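Local structure of DNA polymerase epsilon subunit 3 (Drosophila melanogaster, 2BYK) at residues Lys62-Ala66 with Lys67-Gln71; Ala13-Gly16 with Arg17-Lys20. The protein pairs with Chrac-16 as a histone-fold heterodimer that binds DNA and aids nucleosome sliding, and serves as an accessory subunit of DNA polymerase epsilon. All coordinates share one frame; numbering follows the deposited sequence.

Contact 1: Lys62-Ala66 with Lys67-Gln71; sequences KTITA and KDILQ
Thr65 and Asp68 face each other at the start of helix 66-75 and form a capping box. Their side chains cross at about a right angle. Thr65 is the N-cap. Its hydroxyl sits between the backbone N and the carbonyl carbon (chi1 70°), which turns OG1 toward the first turn of the helix. Thr65 OG1 accepts from Asp68 N at 2.9 Å. A weak bond from Lys67 N reaches the same oxygen. The return half of the box is nearly straight: Thr65 N donates to Asp68 OD1 at 3.2 Å, with an N-H...O angle of 173°. It comes from above the carboxylate plane. His61 NE2 adds a weak hydrogen bond to Asp68 OD1.

Beside the box, Ile64 and Ile69 also cross at about a right angle. CG2 of Ile64 rests on CG1 of Ile69 at 3.6 Å. Ile64 also touches Thr53, and Ile69 touches Ser52, both on helix 31-58. The first helical turn closes with Leu70 N bonded to Ala66 O at 2.9 Å.

With an alanine in place of Asp68 the return half of the box would probably be lost, leaving Thr65 N and His61 NE2 without this acceptor, while the bond from Asp68 N to Thr65 OG1 could persist. Thr65 OG1 gives Asp68 N an acceptor, and Lys67 N a weaker one. The carboxylate near the helix N-terminus is probably favoured in its charged form by the helix dipole.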
ATOM      1  N   LYS B  62      14.318   6.301 -18.545  1.00 91.05           N
ATOM      2  CA  LYS B  62      13.088   7.055 -18.806  1.00 86.31           C
ATOM      3  C   LYS B  62      11.799   6.829 -17.980  1.00 85.20           C
ATOM      4  O   LYS B  62      11.276   7.772 -17.378  1.00 83.94           O
ATOM      5  CB  LYS B  62      12.785   6.947 -20.312  1.00 82.14           C
ATOM      6  CG  LYS B  62      13.367   5.700 -20.957  1.00 77.01           C
ATOM      7  CD  LYS B  62      12.707   4.457 -20.386  1.00 76.83           C
ATOM      8  CE  LYS B  62      13.705   3.365 -20.058  1.00 75.39           C
ATOM      9  NZ  LYS B  62      14.488   2.957 -21.248  1.00 75.79           N
ATOM     10  N   THR B  63      11.291   5.598 -17.945  1.00 83.27           N
ATOM     11  CA  THR B  63      10.048   5.297 -17.228  1.00 80.83           C
ATOM     12  C   THR B  63      10.185   4.356 -16.016  1.00 79.25           C
ATOM     13  O   THR B  63      11.263   3.831 -15.738  1.00 80.48           O
ATOM     14  CB  THR B  63       9.020   4.706 -18.219  1.00 80.42           C
ATOM     15  OG1 THR B  63       8.886   5.596 -19.332  1.00 79.29           O
ATOM     16  CG2 THR B  63       7.662   4.519 -17.564  1.00 80.72           C
ATOM     17  N   ILE B  64       9.083   4.157 -15.295  1.00 76.08           N
ATOM     18  CA  ILE B  64       9.056   3.287 -14.126  1.00 73.33           C
ATOM     19  C   ILE B  64       8.675   1.871 -14.532  1.00 72.19           C
ATOM     20  O   ILE B  64       7.571   1.646 -15.025  1.00 73.21           O
ATOM     21  CB  ILE B  64       8.017   3.764 -13.107  1.00 72.66           C
ATOM     22  CG1 ILE B  64       8.399   5.143 -12.580  1.00 71.39           C
ATOM     23  CG2 ILE B  64       7.898   2.752 -11.983  1.00 72.88           C
ATOM     24  CD1 ILE B  64       7.345   5.768 -11.705  1.00 70.12           C
ATOM     25  N   THR B  65       9.581   0.920 -14.325  1.00 70.43           N
ATOM     26  CA  THR B  65       9.305  -0.468 -14.673  1.00 69.00           C
ATOM     27  C   THR B  65       8.580  -1.102 -13.493  1.00 68.53           C
ATOM     28  O   THR B  65       8.376  -0.457 -12.464  1.00 67.30           O
ATOM     29  CB  THR B  65      10.609  -1.263 -14.942  1.00 68.54           C
ATOM     30  OG1 THR B  65      11.315  -1.460 -13.713  1.00 69.14           O
ATOM     31  CG2 THR B  65      11.510  -0.512 -15.898  1.00 67.47           C
ATOM     32  N   ALA B  66       8.176  -2.358 -13.648  1.00 68.31           N
ATOM     33  CA  ALA B  66       7.501  -3.063 -12.569  1.00 68.08           C
ATOM     34  C   ALA B  66       8.567  -3.503 -11.577  1.00 69.09           C
ATOM     35  O   ALA B  66       8.286  -3.753 -10.408  1.00 69.59           O
ATOM     36  CB  ALA B  66       6.769  -4.266 -13.111  1.00 66.92           C
ATOM     37  N   LYS B  67       9.802  -3.587 -12.061  1.00 70.02           N
ATOM     38  CA  LYS B  67      10.939  -3.997 -11.248  1.00 69.91           C
ATOM     39  C   LYS B  67      11.391  -2.854 -10.347  1.00 67.97           C
ATOM     40  O   LYS B  67      11.875  -3.090  -9.249  1.00 66.81           O
ATOM     41  CB  LYS B  67      12.049  -4.488 -12.184  1.00 72.99           C
ATOM     42  CG  LYS B  67      11.513  -5.626 -13.073  1.00 79.10           C
ATOM     43  CD  LYS B  67      12.243  -5.853 -14.399  1.00 82.26           C
ATOM     44  CE  LYS B  67      11.518  -6.946 -15.211  1.00 83.13           C
ATOM     45  NZ  LYS B  67      12.168  -7.273 -16.514  1.00 84.08           N
ATOM     46  N   ASP B  68      11.197  -1.619 -10.808  1.00 66.82           N
ATOM     47  CA  ASP B  68      11.543  -0.423 -10.040  1.00 65.61           C
ATOM     48  C   ASP B  68      10.620  -0.294  -8.863  1.00 64.45           C
ATOM     49  O   ASP B  68      11.029   0.144  -7.793  1.00 64.74           O
ATOM     50  CB  ASP B  68      11.375   0.825 -10.878  1.00 68.12           C
ATOM     51  CG  ASP B  68      12.432   0.953 -11.916  1.00 72.50           C
ATOM     52  OD1 ASP B  68      12.258   1.774 -12.845  1.00 73.47           O
ATOM     53  OD2 ASP B  68      13.446   0.229 -11.790  1.00 76.42           O
ATOM     54  N   ILE B  69       9.357  -0.643  -9.081  1.00 62.89           N
ATOM     55  CA  ILE B  69       8.361  -0.585  -8.022  1.00 61.16           C
ATOM     56  C   ILE B  69       8.603  -1.767  -7.099  1.00 60.11           C
ATOM     57  O   ILE B  69       8.457  -1.656  -5.884  1.00 60.56           O
ATOM     58  CB  ILE B  69       6.915  -0.671  -8.575  1.00 60.71           C
ATOM     59  CG1 ILE B  69       6.630   0.523  -9.486  1.00 60.08           C
ATOM     60  CG2 ILE B  69       5.913  -0.689  -7.425  1.00 59.00           C
ATOM     61  CD1 ILE B  69       5.277   0.468 -10.160  1.00 59.27           C
ATOM     62  N   LEU B  70       8.979  -2.902  -7.676  1.00 58.89           N
ATOM     63  CA  LEU B  70       9.241  -4.084  -6.871  1.00 58.15           C
ATOM     64  C   LEU B  70      10.464  -3.851  -5.993  1.00 58.47           C
ATOM     65  O   LEU B  70      10.517  -4.324  -4.860  1.00 58.44           O
ATOM     66  CB  LEU B  70       9.432  -5.318  -7.768  1.00 56.65           C
ATOM     67  CG  LEU B  70       8.141  -5.868  -8.395  1.00 55.29           C
ATOM     68  CD1 LEU B  70       8.454  -7.078  -9.252  1.00 54.34           C
ATOM     69  CD2 LEU B  70       7.143  -6.237  -7.299  1.00 53.47           C
ATOM     70  N   GLN B  71      11.436  -3.102  -6.511  1.00 59.68           N
ATOM     71  CA  GLN B  71      12.656  -2.792  -5.762  1.00 60.42           C
ATOM     72  C   GLN B  71      12.420  -1.719  -4.700  1.00 59.70           C
ATOM     73  O   GLN B  71      12.991  -1.781  -3.618  1.00 60.13           O
ATOM     74  CB  GLN B  71      13.765  -2.328  -6.708  1.00 61.96           C
ATOM     75  CG  GLN B  71      14.250  -3.397  -7.664  1.00 65.17           C
ATOM     76  CD  GLN B  71      15.282  -2.876  -8.652  1.00 68.32           C
ATOM     77  OE1 GLN B  71      15.050  -1.877  -9.346  1.00 71.34           O
ATOM     78  NE2 GLN B  71      16.424  -3.558  -8.731  1.00 69.05           N
TER

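Contact 2: Ala13-Gly16 with Arg17-Lys20; sequences AVIG and RLIK
Ile15 and Ile19 meet one turn apart on the inner face of helix 14-22, and this is the close-packed part of the contact. CG2 of Ile15 lies 3.9 Å from CD1 of Ile19, and the two side chains run at a slant to each other. In Ile19, CG1 is turned beside the backbone N and away from the carbonyl carbon (chi1 -61°). This carries Ile19 CG1 back along the helix, to 3.1 Å from Ile15 O. Ile15 O also accepts from Ile19 N at 3.0 Å, with the donor tilted from the carbonyl plane.

Val14 and Leu18 make a second pair one turn apart. They lie side by side and point the same way. CG2 of Val14 touches CD2 of Leu18 at 3.9 Å. Their backbone bond, Leu18 N to Val14 O, is longer at 3.2 Å, and its donor stands above the carbonyl plane. Leu18 CD2 also reaches toward Ile15 CG1, but only at 4.5 Å.

The other side of the helix is looser and faces solvent. Arg17 bends at chi3, and its guanidinium passes Val14 obliquely, with NH1 of Arg17 4.4 Å from Val14 CG2. Gly16 brings no side chain to this part of the helix. Gly16 O accepts from Lys20 N at 3.0 Å. The aliphatic start of Lys20 lies near that oxygen, while Lys20 itself is exposed.

The packed face looks onto helix 31-58. Ile15 touches Ala38 and Ala41 there, and Ile19 touches Arg34 and Ile37. Ile15, Leu18 and Ile19 also pack on apolar side chains of the chain of another protein. The short helix 14-22 thus packs against both helix 31-58, the long central helix of the histone fold, and the partner chain.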
ATOM      1  N   ALA B  13     -15.449   2.745  -0.566  1.00 85.36           N
ATOM      2  CA  ALA B  13     -16.178   1.485  -0.666  1.00 81.43           C
ATOM      3  C   ALA B  13     -15.284   0.250  -0.716  1.00 77.67           C
ATOM      4  O   ALA B  13     -15.447  -0.672   0.078  1.00 76.55           O
ATOM      5  CB  ALA B  13     -17.085   1.523  -1.901  1.00 84.36           C
ATOM      6  N   VAL B  14     -14.356   0.237  -1.667  1.00 73.83           N
ATOM      7  CA  VAL B  14     -13.427  -0.873  -1.845  1.00 70.31           C
ATOM      8  C   VAL B  14     -12.400  -1.023  -0.700  1.00 69.42           C
ATOM      9  O   VAL B  14     -11.831  -2.099  -0.496  1.00 69.71           O
ATOM     10  CB  VAL B  14     -12.711  -0.744  -3.229  1.00 68.39           C
ATOM     11  CG1 VAL B  14     -12.370   0.711  -3.514  1.00 68.70           C
ATOM     12  CG2 VAL B  14     -11.461  -1.594  -3.265  1.00 66.82           C
ATOM     13  N   ILE B  15     -12.172   0.040   0.063  1.00 67.37           N
ATOM     14  CA  ILE B  15     -11.223  -0.034   1.165  1.00 65.28           C
ATOM     15  C   ILE B  15     -11.893  -0.600   2.401  1.00 63.29           C
ATOM     16  O   ILE B  15     -11.234  -1.160   3.270  1.00 64.40           O
ATOM     17  CB  ILE B  15     -10.596   1.354   1.473  1.00 65.88           C
ATOM     18  CG1 ILE B  15      -9.572   1.695   0.382  1.00 66.27           C
ATOM     19  CG2 ILE B  15      -9.934   1.352   2.844  1.00 64.63           C
ATOM     20  CD1 ILE B  15      -8.753   2.928   0.650  1.00 67.81           C
ATOM     21  N   GLY B  16     -13.208  -0.463   2.474  1.00 61.39           N
ATOM     22  CA  GLY B  16     -13.928  -0.998   3.610  1.00 60.01           C
ATOM     23  C   GLY B  16     -13.959  -2.511   3.518  1.00 59.73           C
ATOM     24  O   GLY B  16     -13.950  -3.210   4.528  1.00 58.92           O
ATOM     25  N   ARG B  17     -13.990  -3.006   2.284  1.00 60.41           N
ATOM     26  CA  ARG B  17     -14.016  -4.436   1.993  1.00 61.61           C
ATOM     27  C   ARG B  17     -12.619  -5.017   2.236  1.00 59.70           C
ATOM     28  O   ARG B  17     -12.465  -6.172   2.641  1.00 58.88           O
ATOM     29  CB  ARG B  17     -14.435  -4.641   0.532  1.00 66.28           C
ATOM     30  CG  ARG B  17     -14.511  -6.089   0.051  1.00 74.09           C
ATOM     31  CD  ARG B  17     -14.396  -6.158  -1.475  1.00 78.24           C
ATOM     32  NE  ARG B  17     -15.392  -5.307  -2.128  1.00 84.54           N
ATOM     33  CZ  ARG B  17     -15.257  -4.791  -3.349  1.00 87.03           C
ATOM     34  NH1 ARG B  17     -14.158  -5.040  -4.056  1.00 88.76           N
ATOM     35  NH2 ARG B  17     -16.218  -4.024  -3.865  1.00 86.59           N
ATOM     36  N   LEU B  18     -11.605  -4.198   1.967  1.00 57.77           N
ATOM     37  CA  LEU B  18     -10.216  -4.580   2.173  1.00 55.24           C
ATOM     38  C   LEU B  18      -9.962  -4.734   3.671  1.00 54.72           C
ATOM     39  O   LEU B  18      -9.333  -5.699   4.108  1.00 54.30           O
ATOM     40  CB  LEU B  18      -9.293  -3.510   1.585  1.00 53.62           C
ATOM     41  CG  LEU B  18      -8.639  -3.812   0.235  1.00 52.52           C
ATOM     42  CD1 LEU B  18      -9.308  -4.999  -0.437  1.00 51.69           C
ATOM     43  CD2 LEU B  18      -8.708  -2.572  -0.628  1.00 51.56           C
ATOM     44  N   ILE B  19     -10.462  -3.781   4.454  1.00 54.02           N
ATOM     45  CA  ILE B  19     -10.311  -3.818   5.902  1.00 54.18           C
ATOM     46  C   ILE B  19     -11.133  -4.960   6.539  1.00 55.99           C
ATOM     47  O   ILE B  19     -10.672  -5.608   7.480  1.00 56.37           O
ATOM     48  CB  ILE B  19     -10.710  -2.460   6.529  1.00 52.01           C
ATOM     49  CG1 ILE B  19      -9.801  -1.359   5.989  1.00 49.84           C
ATOM     50  CG2 ILE B  19     -10.589  -2.517   8.038  1.00 51.17           C
ATOM     51  CD1 ILE B  19     -10.116  -0.001   6.536  1.00 47.99           C
ATOM     52  N   LYS B  20     -12.341  -5.217   6.038  1.00 57.75           N
ATOM     53  CA  LYS B  20     -13.159  -6.306   6.587  1.00 59.82           C
ATOM     54  C   LYS B  20     -12.533  -7.655   6.254  1.00 59.60           C
ATOM     55  O   LYS B  20     -12.591  -8.595   7.044  1.00 59.98           O
ATOM     56  CB  LYS B  20     -14.602  -6.267   6.042  1.00 61.75           C
ATOM     57  CG  LYS B  20     -15.478  -5.132   6.617  1.00 66.22           C
ATOM     58  CD  LYS B  20     -16.921  -5.592   6.911  1.00 68.03           C
ATOM     59  CE  LYS B  20     -17.842  -4.442   7.377  1.00 69.54           C
ATOM     60  NZ  LYS B  20     -18.181  -3.439   6.310  1.00 68.15           N
TER

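How the contacts relate
Contact 2 comes first along the chain, on helix 14-22. Contact 1 follows at the start of helix 66-75. The long helix 31-58 lies between them in sequence, and both pack on it: contact 2 on Arg34, Ile37, Ala38 and Ala41, contact 1 on Ser52, Thr53, Leu55 and Ala56. Their centres are 27 Å apart, on opposite sides of the chain's centre. Their nearest atoms are about 16 Å apart, so they do not touch. Helices 14-22, 31-58 and 66-75 make the histone-fold plan, short, long and short. Helix 82-96 follows and packs on contact 1. Both contacts also pack on the chain of another protein, consistent with a fold built for heterodimerization.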